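Local coordinates for GCN5-related N-acetyltransferase (Kribbella flavida, PDB 4H89), which probably transfers an acyl group, most likely acetyl from acetyl-CoA, to an amine substrate that is not known, as other GCN5-related N-acetyltransferases do, at residues L9-A14 with T63-A68. Numbering follows the deposited sequence.
Sequences LQVRDA and TVAVDA
An antiparallel strand pairing closes one edge of the mixed GNAT sheet: strand 10-13, outermost in this chain, lies against strand 61-66, their short axes 150° apart. Two hydrogen-bonded pairs, Gln10 with Val66 and Arg12 with Val64, set the register through four nearly straight N-H...O=C bonds; the shortest runs from Val64 N to Arg12 O at 2.8 Å. Between them Val11 and Ala65 form a non-hydrogen-bonded pair, CA to CA 4.4 Å. On their face, which helix 105-119 covers, Val11 CG1 meets Thr63 CB obliquely at 3.8 Å. On the face of Gln10, Val64 and Val66, Arg12 makes the closest side-chain contact, Arg12 NH1 to Val64 CG2 at 3.4 Å. Its CG takes the crowded position (chi1 60°); extended from CG to NE alongside Val64, then turned about CD-NE (chi4 76°), the chain lays one guanidinium face over Val64 CG2, offset toward the rim. Arg12 NH2 approaches Val66 CG1 at 3.8 Å, while Arg12 NH1 makes a salt bridge with Asp18. An alanine here, lacking the guanidinium and that salt bridge, would probably leave Val64 CG2 and Val66 CG1 less well covered. The guanidinium's rotation is further fixed as Arg12 NH1 donates to Asp13 O at 3.0 Å, close to the guanidinium plane.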
ATOM      1  N   LEU A   9       8.215 -14.874  28.056  1.00 18.37           N
ATOM      2  CA  LEU A   9       7.789 -14.486  26.708  1.00 18.39           C
ATOM      3  C   LEU A   9       8.937 -14.688  25.744  1.00 17.20           C
ATOM      4  O   LEU A   9      10.027 -14.184  25.960  1.00 19.74           O
ATOM      5  CB  LEU A   9       7.405 -12.990  26.698  1.00 21.42           C
ATOM      6  CG  LEU A   9       6.862 -12.354  25.447  1.00 27.09           C
ATOM      7  CD1 LEU A   9       5.545 -12.976  25.110  1.00 29.41           C
ATOM      8  CD2 LEU A   9       6.671 -10.865  25.668  1.00 30.81           C
ATOM      9  N   GLN A  10       8.632 -15.363  24.622  1.00 17.39           N
ATOM     10  CA  GLN A  10       9.552 -15.512  23.499  1.00 17.37           C
ATOM     11  C   GLN A  10       8.895 -15.110  22.204  1.00 14.84           C
ATOM     12  O   GLN A  10       7.735 -15.373  21.981  1.00 15.86           O
ATOM     13  CB  GLN A  10       9.968 -16.983  23.407  1.00 22.01           C
ATOM     14  CG  GLN A  10      10.741 -17.364  22.191  1.00 24.38           C
ATOM     15  CD  GLN A  10      11.270 -18.762  22.231  1.00 20.50           C
ATOM     16  OE1 GLN A  10      10.576 -19.728  21.923  1.00 24.93           O
ATOM     17  NE2 GLN A  10      12.539 -18.859  22.526  1.00 21.60           N
ATOM     18  N   VAL A  11       9.644 -14.437  21.348  1.00 13.91           N
ATOM     19  CA  VAL A  11       9.289 -14.249  19.947  1.00 12.79           C
ATOM     20  C   VAL A  11      10.142 -15.240  19.113  1.00 13.05           C
ATOM     21  O   VAL A  11      11.372 -15.245  19.205  1.00 15.13           O
ATOM     22  CB  VAL A  11       9.531 -12.796  19.486  1.00 13.71           C
ATOM     23  CG1 VAL A  11       9.133 -12.674  18.021  1.00 15.12           C
ATOM     24  CG2 VAL A  11       8.757 -11.829  20.348  1.00 14.20           C
ATOM     25  N   ARG A  12       9.448 -16.023  18.302  1.00 13.98           N
ATOM     26  CA  ARG A  12      10.103 -17.026  17.489  1.00 14.21           C
ATOM     27  C   ARG A  12       9.378 -17.100  16.152  1.00 13.84           C
ATOM     28  O   ARG A  12       8.257 -16.598  15.980  1.00 14.23           O
ATOM     29  CB  ARG A  12      10.061 -18.414  18.140  1.00 16.09           C
ATOM     30  CG  ARG A  12       8.664 -18.963  18.392  1.00 17.06           C
ATOM     31  CD  ARG A  12       8.678 -20.451  18.708  1.00 20.59           C
ATOM     32  NE  ARG A  12       7.368 -20.983  19.077  1.00 20.82           N
ATOM     33  CZ  ARG A  12       6.336 -21.252  18.236  1.00 21.06           C
ATOM     34  NH1 ARG A  12       6.394 -21.060  16.935  1.00 16.10           N
ATOM     35  NH2 ARG A  12       5.174 -21.751  18.694  1.00 24.64           N
ATOM     36  N   ASP A  13      10.035 -17.730  15.163  1.00 14.23           N
ATOM     37  CA  ASP A  13       9.400 -17.940  13.893  1.00 15.55           C
ATOM     38  C   ASP A  13       8.080 -18.717  14.101  1.00 14.58           C
ATOM     39  O   ASP A  13       7.984 -19.649  14.886  1.00 15.46           O
ATOM     40  CB  ASP A  13      10.256 -18.770  12.932  1.00 17.17           C
ATOM     41  CG  ASP A  13      11.476 -18.061  12.432  1.00 22.99           C
ATOM     42  OD1 ASP A  13      11.806 -16.945  12.839  1.00 21.40           O
ATOM     43  OD2 ASP A  13      12.149 -18.713  11.596  1.00 32.45           O
ATOM     44  N   ALA A  14       7.048 -18.308  13.380  1.00 14.77           N
ATOM     45  CA  ALA A  14       5.778 -19.005  13.389  1.00 14.76           C
ATOM     46  C   ALA A  14       5.962 -20.366  12.718  1.00 17.41           C
ATOM     47  O   ALA A  14       6.697 -20.487  11.745  1.00 20.64           O
ATOM     48  CB  ALA A  14       4.730 -18.192  12.658  1.00 15.69           C
ATOM     49  N   THR A  63       6.304 -14.247  12.705  1.00 13.09           N
ATOM     50  CA  THR A  63       6.653 -14.648  14.054  1.00 12.75           C
ATOM     51  C   THR A  63       5.423 -14.804  14.926  1.00 12.53           C
ATOM     52  O   THR A  63       4.357 -14.280  14.588  1.00 13.33           O
ATOM     53  CB  THR A  63       7.559 -13.620  14.730  1.00 13.04           C
ATOM     54  OG1 THR A  63       6.869 -12.383  14.819  1.00 13.68           O
ATOM     55  CG2 THR A  63       8.840 -13.440  13.940  1.00 13.53           C
ATOM     56  N   VAL A  64       5.630 -15.505  16.031  1.00 13.18           N
ATOM     57  CA  VAL A  64       4.650 -15.538  17.127  1.00 12.38           C
ATOM     58  C   VAL A  64       5.348 -15.135  18.407  1.00 12.59           C
ATOM     59  O   VAL A  64       6.547 -15.405  18.589  1.00 13.96           O
ATOM     60  CB  VAL A  64       3.931 -16.883  17.309  1.00 14.05           C
ATOM     61  CG1 VAL A  64       2.952 -17.122  16.196  1.00 14.80           C
ATOM     62  CG2 VAL A  64       4.928 -18.020  17.452  1.00 15.19           C
ATOM     63  N   ALA A  65       4.575 -14.533  19.306  1.00 13.08           N
ATOM     64  CA  ALA A  65       4.986 -14.342  20.697  1.00 14.20           C
ATOM     65  C   ALA A  65       4.249 -15.432  21.493  1.00 13.12           C
ATOM     66  O   ALA A  65       3.028 -15.582  21.360  1.00 15.32           O
ATOM     67  CB  ALA A  65       4.532 -13.011  21.181  1.00 14.11           C
ATOM     68  N   VAL A  66       4.986 -16.182  22.297  1.00 14.34           N
ATOM     69  CA  VAL A  66       4.487 -17.274  23.055  1.00 14.78           C
ATOM     70  C   VAL A  66       4.870 -17.167  24.503  1.00 17.32           C
ATOM     71  O   VAL A  66       5.908 -16.643  24.854  1.00 18.93           O
ATOM     72  CB  VAL A  66       4.972 -18.618  22.507  1.00 17.12           C
ATOM     73  CG1 VAL A  66       4.368 -18.943  21.147  1.00 19.20           C
ATOM     74  CG2 VAL A  66       6.471 -18.771  22.535  1.00 19.08           C
ATOM     75  N   ASP A  67       3.991 -17.673  25.359  1.00 17.12           N
ATOM     76  CA  ASP A  67       4.298 -17.753  26.778  1.00 19.92           C
ATOM     77  C   ASP A  67       5.063 -19.039  27.078  1.00 19.03           C
ATOM     78  O   ASP A  67       5.375 -19.813  26.183  1.00 20.43           O
ATOM     79  CB  ASP A  67       3.029 -17.578  27.642  1.00 20.71           C
ATOM     80  CG  ASP A  67       2.120 -18.762  27.625  1.00 21.73           C
ATOM     81  OD1 ASP A  67       2.447 -19.844  27.054  1.00 23.73           O
ATOM     82  OD2 ASP A  67       1.017 -18.567  28.233  1.00 29.80           O
ATOM     83  N   ALA A  68       5.311 -19.308  28.364  1.00 21.96           N
ATOM     84  CA  ALA A  68       6.158 -20.443  28.722  1.00 28.34           C
ATOM     85  C   ALA A  68       5.482 -21.786  28.509  1.00 27.39           C
ATOM     86  O   ALA A  68       6.158 -22.797  28.512  1.00 34.23           O
ATOM     87  CB  ALA A  68       6.645 -20.320  30.154  1.00 30.88           C
TER